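Long-range contact in MutT/nudix family protein (Enterococcus faecalis, PDB 2FML), which is of unknown function but probably acts on or senses a nucleotide derivative through its Nudix domain and may bind DNA through a winged helix: residues E107-F112 / T125-A130. Residues are numbered along the deposited sequence; the frame is centred on the assembly and turned at random.
Sequences EQLHSF and TVSYLA
Q108 lays its CG over one face of the Y128 ring, a CH-pi contact with CG 3.9 Å from the ring centroid and displaced toward the rim. CG anti to the backbone N (chi1 -151°) directs the chain over the ring, and the chain is extended beyond CG (chi2 178°) past V126, whose CG1 touches Q108 CG and CD. Y128 OH is hydrogen-bonded to T85, so the tyrosine ties the hairpin to helix 85-97.

The antiparallel strands are interrupted by a classic beta bulge, in which L109 and H110 together face S127. L109 N donates to S127 O at 2.7 Å. H110 O is gripped twice, by S127 N and, at 2.7 Å, by S127 OG. The serine hydroxyl reaches that carbonyl because OG sits between its own N and carbonyl carbon (chi1 69°). The same OG lies at the edge of the F112 ring, 3.4 Å from CE2, and H110 CD2 covers one face of that ring. Beyond the bulge, paired backbone bonds resume between F112 and T125; F112 CB lies 3.8 Å from T125 CG2, the two side chains side by side and pointing the same way. At the other end E107 and L129 are paired likewise.

T125 OG1 is hydrogen-bonded to D43 and T41 of the neighbouring strand 39-50, and S111 OG is hydrogen-bonded to S111 OG of the second subunit, placing this hairpin of the Nudix sheet at the dimer interface. The S127 hydroxyl thus spends its proton on H110 O within the bulge, although F112, L109 and I189 of helix 186-200 pack against it.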
# COMPACT_ATOMS: atom_id res chain seq x y z
N GLU A 107 5.98 -1.15 8.41
CA GLU A 107 4.95 -1.54 7.49
C GLU A 107 4.86 -0.53 6.34
O GLU A 107 4.95 0.67 6.56
CB GLU A 107 3.57 -1.71 8.20
CG GLU A 107 2.90 -0.37 8.68
CD GLU A 107 1.66 -0.61 9.63
OE1 GLU A 107 1.89 -1.00 10.82
OE2 GLU A 107 0.49 -0.43 9.18
N GLN A 108 4.61 -1.02 5.14
CA GLN A 108 4.39 -0.12 4.03
C GLN A 108 3.08 0.65 4.25
O GLN A 108 2.09 0.08 4.68
CB GLN A 108 4.40 -0.87 2.71
CG GLN A 108 4.85 -0.04 1.61
CD GLN A 108 4.89 -0.82 0.35
OE1 GLN A 108 5.93 -1.42 -0.04
NE2 GLN A 108 3.80 -0.77 -0.37
N LEU A 109 3.09 1.97 4.04
CA LEU A 109 1.90 2.72 4.40
C LEU A 109 1.04 3.01 3.13
O LEU A 109 -0.15 2.64 3.04
CB LEU A 109 2.30 4.00 5.15
CG LEU A 109 1.27 5.12 5.40
CD1 LEU A 109 0.11 4.67 6.25
CD2 LEU A 109 1.96 6.36 5.98
N HIS A 110 1.65 3.69 2.16
CA HIS A 110 0.95 4.16 0.99
C HIS A 110 1.99 4.73 -0.01
O HIS A 110 3.05 5.25 0.42
CB HIS A 110 -0.09 5.21 1.38
CG HIS A 110 -0.95 5.65 0.24
ND1 HIS A 110 -2.10 4.99 -0.15
CD2 HIS A 110 -0.82 6.71 -0.60
CE1 HIS A 110 -2.64 5.62 -1.19
NE2 HIS A 110 -1.88 6.66 -1.48
N SER A 111 1.70 4.60 -1.31
CA SER A 111 2.51 5.22 -2.33
C SER A 111 1.77 6.43 -2.87
O SER A 111 0.63 6.31 -3.29
CB SER A 111 2.85 4.29 -3.49
OG SER A 111 3.17 3.06 -2.92
N PHE A 112 2.51 7.53 -2.93
CA PHE A 112 2.06 8.83 -3.40
C PHE A 112 2.68 9.17 -4.71
O PHE A 112 3.91 9.07 -4.87
CB PHE A 112 2.46 9.85 -2.33
CG PHE A 112 1.71 9.65 -1.05
CD1 PHE A 112 0.50 10.31 -0.83
CD2 PHE A 112 2.24 8.84 -0.05
CE1 PHE A 112 -0.19 10.10 0.37
CE2 PHE A 112 1.57 8.63 1.12
CZ PHE A 112 0.35 9.22 1.32
N THR A 125 6.81 8.27 -4.36
CA THR A 125 7.30 7.85 -3.11
C THR A 125 6.51 6.66 -2.51
O THR A 125 5.32 6.58 -2.61
CB THR A 125 7.43 9.07 -2.20
OG1 THR A 125 8.44 8.82 -1.22
CG2 THR A 125 6.09 9.42 -1.47
N VAL A 126 7.20 5.71 -1.92
CA VAL A 126 6.57 4.67 -1.20
C VAL A 126 6.82 5.05 0.26
O VAL A 126 7.94 5.11 0.72
CB VAL A 126 7.14 3.31 -1.55
CG1 VAL A 126 6.48 2.25 -0.76
CG2 VAL A 126 7.01 3.06 -3.00
N SER A 127 5.78 5.40 0.95
CA SER A 127 5.95 5.71 2.36
C SER A 127 5.77 4.45 3.27
O SER A 127 5.07 3.52 2.94
CB SER A 127 5.01 6.85 2.78
OG SER A 127 3.65 6.43 2.77
N TYR A 128 6.44 4.51 4.41
CA TYR A 128 6.43 3.51 5.45
C TYR A 128 6.11 4.12 6.82
O TYR A 128 6.32 5.29 7.04
CB TYR A 128 7.79 2.78 5.51
CG TYR A 128 7.99 1.85 4.35
CD1 TYR A 128 7.85 0.48 4.53
CD2 TYR A 128 8.42 2.35 3.08
CE1 TYR A 128 8.10 -0.40 3.46
CE2 TYR A 128 8.68 1.51 2.03
CZ TYR A 128 8.47 0.15 2.21
OH TYR A 128 8.67 -0.67 1.16
N LEU A 129 5.65 3.26 7.72
CA LEU A 129 5.25 3.58 9.09
C LEU A 129 5.98 2.60 10.04
O LEU A 129 6.10 1.42 9.75
CB LEU A 129 3.74 3.37 9.23
CG LEU A 129 3.03 3.47 10.58
CD1 LEU A 129 3.44 4.79 11.33
CD2 LEU A 129 1.51 3.47 10.32
N ALA A 130 6.54 3.11 11.13
CA ALA A 130 7.05 2.22 12.18
C ALA A 130 6.85 2.85 13.52
O ALA A 130 6.84 4.11 13.63
CB ALA A 130 8.54 1.92 11.96